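Local coordinates for RNA pseudouridylate synthase domain-containing protein 1 (Homo sapiens, PDB 5VBB), which probably binds RNA and isomerises uridines in it to pseudouridine, being a pseudouridine synthase of the RluA family, at residues 211-225 and 247-259. Numbering follows the deposited sequence.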
loop_
_atom_site.group_PDB
_atom_site.type_symbol
_atom_site.label_atom_id
_atom_site.label_comp_id
_atom_site.label_asym_id
_atom_site.label_seq_id
_atom_site.Cartn_x
_atom_site.Cartn_y
_atom_site.Cartn_z
ATOM N N PHE A 211 1.377 -1.919 4.991
ATOM C CA PHE A 211 2.058 -2.561 6.104
ATOM C C PHE A 211 1.847 -1.895 7.443
ATOM O O PHE A 211 1.466 -2.563 8.391
ATOM C CB PHE A 211 3.555 -2.571 5.745
ATOM C CG PHE A 211 4.513 -3.094 6.774
ATOM C CD1 PHE A 211 4.475 -4.429 7.163
ATOM C CD2 PHE A 211 5.581 -2.320 7.191
ATOM C CE1 PHE A 211 5.487 -4.967 7.964
ATOM C CE2 PHE A 211 6.524 -2.827 8.059
ATOM C CZ PHE A 211 6.510 -4.159 8.397
ATOM N N TYR A 212 2.062 -0.593 7.529
ATOM C CA TYR A 212 2.017 0.154 8.763
ATOM C C TYR A 212 0.916 1.197 8.672
ATOM O O TYR A 212 0.758 1.841 7.636
ATOM C CB TYR A 212 3.383 0.799 9.023
ATOM C CG TYR A 212 3.414 1.615 10.293
ATOM C CD1 TYR A 212 3.603 1.009 11.533
ATOM C CD2 TYR A 212 3.244 2.995 10.262
ATOM C CE1 TYR A 212 3.517 1.748 12.715
ATOM C CE2 TYR A 212 3.207 3.745 11.431
ATOM C CZ TYR A 212 3.379 3.129 12.651
ATOM O OH TYR A 212 3.348 3.932 13.762
ATOM N N LEU A 213 0.128 1.321 9.724
ATOM C CA LEU A 213 -0.953 2.306 9.759
ATOM C C LEU A 213 -1.099 2.830 11.184
ATOM O O LEU A 213 -1.109 2.053 12.118
ATOM C CB LEU A 213 -2.257 1.675 9.244
ATOM C CG LEU A 213 -3.567 2.494 9.348
ATOM C CD1 LEU A 213 -3.567 3.663 8.356
ATOM C CD2 LEU A 213 -4.792 1.576 9.116
ATOM N N ARG A 214 -1.107 4.140 11.357
ATOM C CA ARG A 214 -1.266 4.767 12.657
ATOM C C ARG A 214 -2.288 5.865 12.505
ATOM O O ARG A 214 -2.070 6.754 11.694
ATOM C CB ARG A 214 0.046 5.342 13.160
ATOM C CG ARG A 214 -0.008 5.769 14.634
ATOM C CD ARG A 214 1.003 6.865 14.953
ATOM N NE ARG A 214 2.365 6.474 14.620
ATOM C CZ ARG A 214 3.420 7.287 14.576
ATOM N NH1 ARG A 214 3.289 8.579 14.856
ATOM N NH2 ARG A 214 4.610 6.813 14.257
ATOM N N ILE A 215 -3.408 5.797 13.278
ATOM C CA ILE A 215 -4.504 6.754 13.223
ATOM C C ILE A 215 -4.628 7.302 14.674
ATOM O O ILE A 215 -5.137 6.613 15.549
ATOM C CB ILE A 215 -5.788 6.079 12.725
ATOM C CG1 ILE A 215 -5.531 5.319 11.373
ATOM C CG2 ILE A 215 -6.913 7.122 12.594
ATOM C CD1 ILE A 215 -6.642 4.468 10.896
ATOM N N PRO A 216 -4.056 8.483 14.941
ATOM C CA PRO A 216 -4.023 9.003 16.319
ATOM C C PRO A 216 -5.323 9.693 16.703
ATOM O O PRO A 216 -5.373 10.912 16.810
ATOM C CB PRO A 216 -2.828 9.947 16.279
ATOM C CG PRO A 216 -2.861 10.513 14.886
ATOM C CD PRO A 216 -3.315 9.365 14.013
ATOM N N THR A 217 -6.384 8.908 16.926
ATOM C CA THR A 217 -7.694 9.486 17.267
ATOM C C THR A 217 -7.720 10.016 18.711
ATOM O O THR A 217 -6.895 9.645 19.538
ATOM C CB THR A 217 -8.871 8.497 17.036
ATOM O OG1 THR A 217 -8.956 7.559 18.120
ATOM C CG2 THR A 217 -8.796 7.770 15.707
ATOM N N ASP A 218 -8.705 10.859 18.996
ATOM C CA ASP A 218 -8.889 11.474 20.328
ATOM C C ASP A 218 -8.943 10.435 21.467
ATOM O O ASP A 218 -8.314 10.652 22.497
ATOM C CB ASP A 218 -10.141 12.360 20.365
ATOM C CG ASP A 218 -11.441 11.729 19.891
ATOM O OD1 ASP A 218 -11.448 10.515 19.616
ATOM O OD2 ASP A 218 -12.452 12.461 19.782
ATOM N N THR A 219 -9.589 9.288 21.246
ATOM C CA THR A 219 -9.736 8.231 22.250
ATOM C C THR A 219 -8.763 7.059 22.136
ATOM O O THR A 219 -8.607 6.308 23.097
ATOM C CB THR A 219 -11.157 7.635 22.124
ATOM O OG1 THR A 219 -11.348 7.175 20.786
ATOM C CG2 THR A 219 -12.238 8.631 22.466
ATOM N N GLU A 220 -8.174 6.827 20.951
ATOM C CA GLU A 220 -7.393 5.627 20.739
ATOM C C GLU A 220 -6.375 5.808 19.630
ATOM O O GLU A 220 -6.727 6.356 18.597
ATOM C CB GLU A 220 -8.409 4.562 20.317
ATOM C CG GLU A 220 -7.910 3.141 20.217
ATOM C CD GLU A 220 -9.066 2.188 19.984
ATOM O OE1 GLU A 220 -10.189 2.478 20.446
ATOM O OE2 GLU A 220 -8.863 1.166 19.299
ATOM N N CYS A 221 -5.140 5.356 19.820
ATOM C CA CYS A 221 -4.140 5.423 18.747
ATOM C C CYS A 221 -4.146 4.072 18.106
ATOM O O CYS A 221 -3.573 3.114 18.649
ATOM C CB CYS A 221 -2.758 5.798 19.271
ATOM S SG CYS A 221 -1.485 5.888 17.988
ATOM N N VAL A 222 -4.859 3.971 16.972
ATOM C CA VAL A 222 -4.976 2.723 16.222
ATOM C C VAL A 222 -3.673 2.575 15.495
ATOM O O VAL A 222 -3.439 3.345 14.575
ATOM C CB VAL A 222 -6.161 2.748 15.235
ATOM C CG1 VAL A 222 -6.232 1.450 14.410
ATOM C CG2 VAL A 222 -7.466 3.034 15.953
ATOM N N GLU A 223 -2.805 1.637 15.922
ATOM C CA GLU A 223 -1.507 1.486 15.289
ATOM C C GLU A 223 -1.248 0.033 14.964
ATOM O O GLU A 223 -1.286 -0.824 15.856
ATOM C CB GLU A 223 -0.440 2.061 16.211
ATOM C CG GLU A 223 0.984 1.841 15.747
ATOM C CD GLU A 223 2.006 2.519 16.632
ATOM O OE1 GLU A 223 1.663 2.888 17.778
ATOM O OE2 GLU A 223 3.150 2.707 16.166
ATOM N N VAL A 224 -1.007 -0.277 13.694
ATOM C CA VAL A 224 -0.773 -1.663 13.348
ATOM C C VAL A 224 0.395 -1.747 12.416
ATOM O O VAL A 224 0.712 -0.822 11.653
ATOM C CB VAL A 224 -2.029 -2.440 12.796
ATOM C CG1 VAL A 224 -3.292 -2.059 13.542
ATOM C CG2 VAL A 224 -2.239 -2.236 11.306
ATOM N N CYS A 225 1.061 -2.878 12.547
ATOM C CA CYS A 225 2.143 -3.310 11.729
ATOM C C CYS A 225 1.858 -4.747 11.400
ATOM O O CYS A 225 2.052 -5.625 12.239
ATOM C CB CYS A 225 3.467 -3.147 12.458
ATOM S SG CYS A 225 4.843 -3.094 11.341
ATOM N N LEU A 247 14.247 -4.243 7.979
ATOM C CA LEU A 247 12.859 -3.819 8.147
ATOM C C LEU A 247 12.472 -3.671 9.613
ATOM O O LEU A 247 11.683 -2.782 9.919
ATOM C CB LEU A 247 11.922 -4.806 7.448
ATOM C CG LEU A 247 10.441 -4.490 7.441
ATOM C CD1 LEU A 247 10.162 -3.087 6.865
ATOM C CD2 LEU A 247 9.713 -5.529 6.647
ATOM N N ASP A 248 12.989 -4.534 10.516
ATOM C CA ASP A 248 12.679 -4.428 11.949
ATOM C C ASP A 248 13.111 -3.073 12.473
ATOM O O ASP A 248 12.354 -2.415 13.183
ATOM C CB ASP A 248 13.405 -5.504 12.771
ATOM C CG ASP A 248 12.880 -6.910 12.630
ATOM O OD1 ASP A 248 11.664 -7.068 12.404
ATOM O OD2 ASP A 248 13.674 -7.860 12.818
ATOM N N GLN A 249 14.351 -2.653 12.131
ATOM C CA GLN A 249 14.857 -1.368 12.542
ATOM C C GLN A 249 14.055 -0.213 11.962
ATOM O O GLN A 249 13.814 0.775 12.664
ATOM C CB GLN A 249 16.333 -1.227 12.131
ATOM C CG GLN A 249 17.261 -2.208 12.863
ATOM C CD GLN A 249 17.571 -1.730 14.253
ATOM O OE1 GLN A 249 16.866 -2.029 15.209
ATOM N NE2 GLN A 249 18.575 -0.894 14.385
ATOM N N LEU A 250 13.655 -0.316 10.680
ATOM C CA LEU A 250 12.861 0.740 10.068
ATOM C C LEU A 250 11.492 0.811 10.704
ATOM O O LEU A 250 10.979 1.907 10.846
ATOM C CB LEU A 250 12.756 0.573 8.544
ATOM C CG LEU A 250 14.070 0.815 7.807
ATOM C CD1 LEU A 250 14.015 0.219 6.448
ATOM C CD2 LEU A 250 14.401 2.304 7.719
ATOM N N VAL A 251 10.935 -0.323 11.186
ATOM C CA VAL A 251 9.628 -0.291 11.875
ATOM C C VAL A 251 9.778 0.412 13.209
ATOM O O VAL A 251 8.914 1.200 13.570
ATOM C CB VAL A 251 9.006 -1.706 12.032
ATOM C CG1 VAL A 251 7.832 -1.714 13.026
ATOM C CG2 VAL A 251 8.561 -2.217 10.689
ATOM N N GLN A 252 10.886 0.177 13.926
ATOM C CA GLN A 252 11.151 0.940 15.157
ATOM C C GLN A 252 11.255 2.458 14.859
ATOM O O GLN A 252 10.767 3.270 15.627
ATOM C CB GLN A 252 12.452 0.474 15.849
ATOM C CG GLN A 252 12.432 -0.956 16.362
ATOM C CD GLN A 252 11.325 -1.152 17.345
ATOM O OE1 GLN A 252 11.239 -0.437 18.345
ATOM N NE2 GLN A 252 10.380 -2.017 17.027
ATOM N N ALA A 253 11.835 2.851 13.719
ATOM C CA ALA A 253 11.904 4.280 13.380
ATOM C C ALA A 253 10.525 4.837 13.013
ATOM O O ALA A 253 10.175 5.945 13.429
ATOM C CB ALA A 253 12.908 4.538 12.252
ATOM N N LEU A 254 9.719 4.051 12.314
ATOM C CA LEU A 254 8.349 4.449 11.971
ATOM C C LEU A 254 7.541 4.712 13.206
ATOM O O LEU A 254 6.916 5.750 13.306
ATOM C CB LEU A 254 7.624 3.335 11.181
ATOM C CG LEU A 254 7.728 3.359 9.679
ATOM C CD1 LEU A 254 7.148 2.110 9.105
ATOM C CD2 LEU A 254 6.951 4.565 9.076
ATOM N N ARG A 255 7.582 3.784 14.159
ATOM C CA ARG A 255 6.806 3.852 15.422
ATOM C C ARG A 255 7.150 5.070 16.239
ATOM O O ARG A 255 6.251 5.694 16.828
ATOM C CB ARG A 255 7.035 2.577 16.258
ATOM C CG ARG A 255 6.433 1.321 15.635
ATOM C CD ARG A 255 6.675 0.070 16.498
ATOM N NE ARG A 255 5.640 -0.953 16.290
ATOM C CZ ARG A 255 5.831 -2.273 16.188
ATOM N NH1 ARG A 255 4.798 -3.084 16.001
ATOM N NH2 ARG A 255 7.055 -2.790 16.265
ATOM N N ALA A 256 8.451 5.445 16.245
ATOM C CA ALA A 256 8.953 6.608 17.000
ATOM C C ALA A 256 8.782 7.928 16.288
ATOM O O ALA A 256 8.970 8.970 16.931
ATOM C CB ALA A 256 10.415 6.424 17.320
ATOM N N THR A 257 8.411 7.928 15.005
ATOM C CA THR A 257 8.239 9.192 14.286
ATOM C C THR A 257 7.014 9.955 14.778
ATOM O O THR A 257 5.950 9.375 14.890
ATOM C CB THR A 257 8.170 8.970 12.773
ATOM O OG1 THR A 257 9.353 8.273 12.368
ATOM C CG2 THR A 257 8.099 10.285 11.989
ATOM N N PRO A 258 7.117 11.270 15.055
ATOM C CA PRO A 258 5.921 12.016 15.483
ATOM C C PRO A 258 4.786 11.992 14.445
ATOM O O PRO A 258 5.038 11.826 13.248
ATOM C CB PRO A 258 6.454 13.453 15.687
ATOM C CG PRO A 258 7.911 13.310 15.833
ATOM C CD PRO A 258 8.315 12.135 15.030
ATOM N N ASP A 259 3.540 12.183 14.890
ATOM C CA ASP A 259 2.414 12.240 13.938
ATOM C C ASP A 259 2.625 13.478 13.052
ATOM O O ASP A 259 3.185 14.447 13.550
ATOM C CB ASP A 259 1.058 12.389 14.632
ATOM C CG ASP A 259 0.737 11.327 15.654
ATOM O OD1 ASP A 259 1.113 10.157 15.435
ATOM O OD2 ASP A 259 0.073 11.651 16.644
HETATM O O HOH W 1 3.869 4.796 17.817
#
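Helix 247-256 lies against the hairpin of strands 211-216 and 221-225, nearly parallel to the first (13° between axes, 10.2 Å apart) and antiparallel to the second. Beyond the helix the chain stays beside the end of strand 211-216, with Asp-259 OD2 against Pro-216 CB. At the other end Val-251 CG2 meets the Phe-211 ring at its edge, 3.4 Å from CE2, and the Leu-247 side chain points against that of Phe-211. Val-251 CG1 rests on Cys-225 SG, which sits above one face of Phe-211, toward the rim. Leu-254 CB lies over one face of the Tyr-212 ring, with CD1 3.9 Å from CG. A classic beta bulge sets Phe-211 and Tyr-212 opposite Ala-98, and the C-terminal helix packs on this face of the antiparallel sheet, with strands 18-23 and 73-77 beneath the other. Arg-214, bent at chi3 (-57°), turns its guanidinium to the helix end: NH1 and NH2 grip Thr-257 O end-on, at 2.8 Å from NH1, and NH1 also forms a salt bridge with Asp-259 OD1 (2.7 Å), on the anti side but tilted out of the carboxylate plane. In the guanidinium plane, NE (2.9 Å) and NH2 both hydrogen-bond Tyr-212 OH, which donates to Glu-223 OE2. A water links Glu-223 OE2 to Arg-255 O. A leucine in place of Arg-214 would probably leave Asp-259 without its charge partner, and Thr-257 O and Tyr-212 OH without the donors that link them. Arg-255 CG packs 3.6 Å from Glu-223 OE2, its NE beyond salt-bridge range.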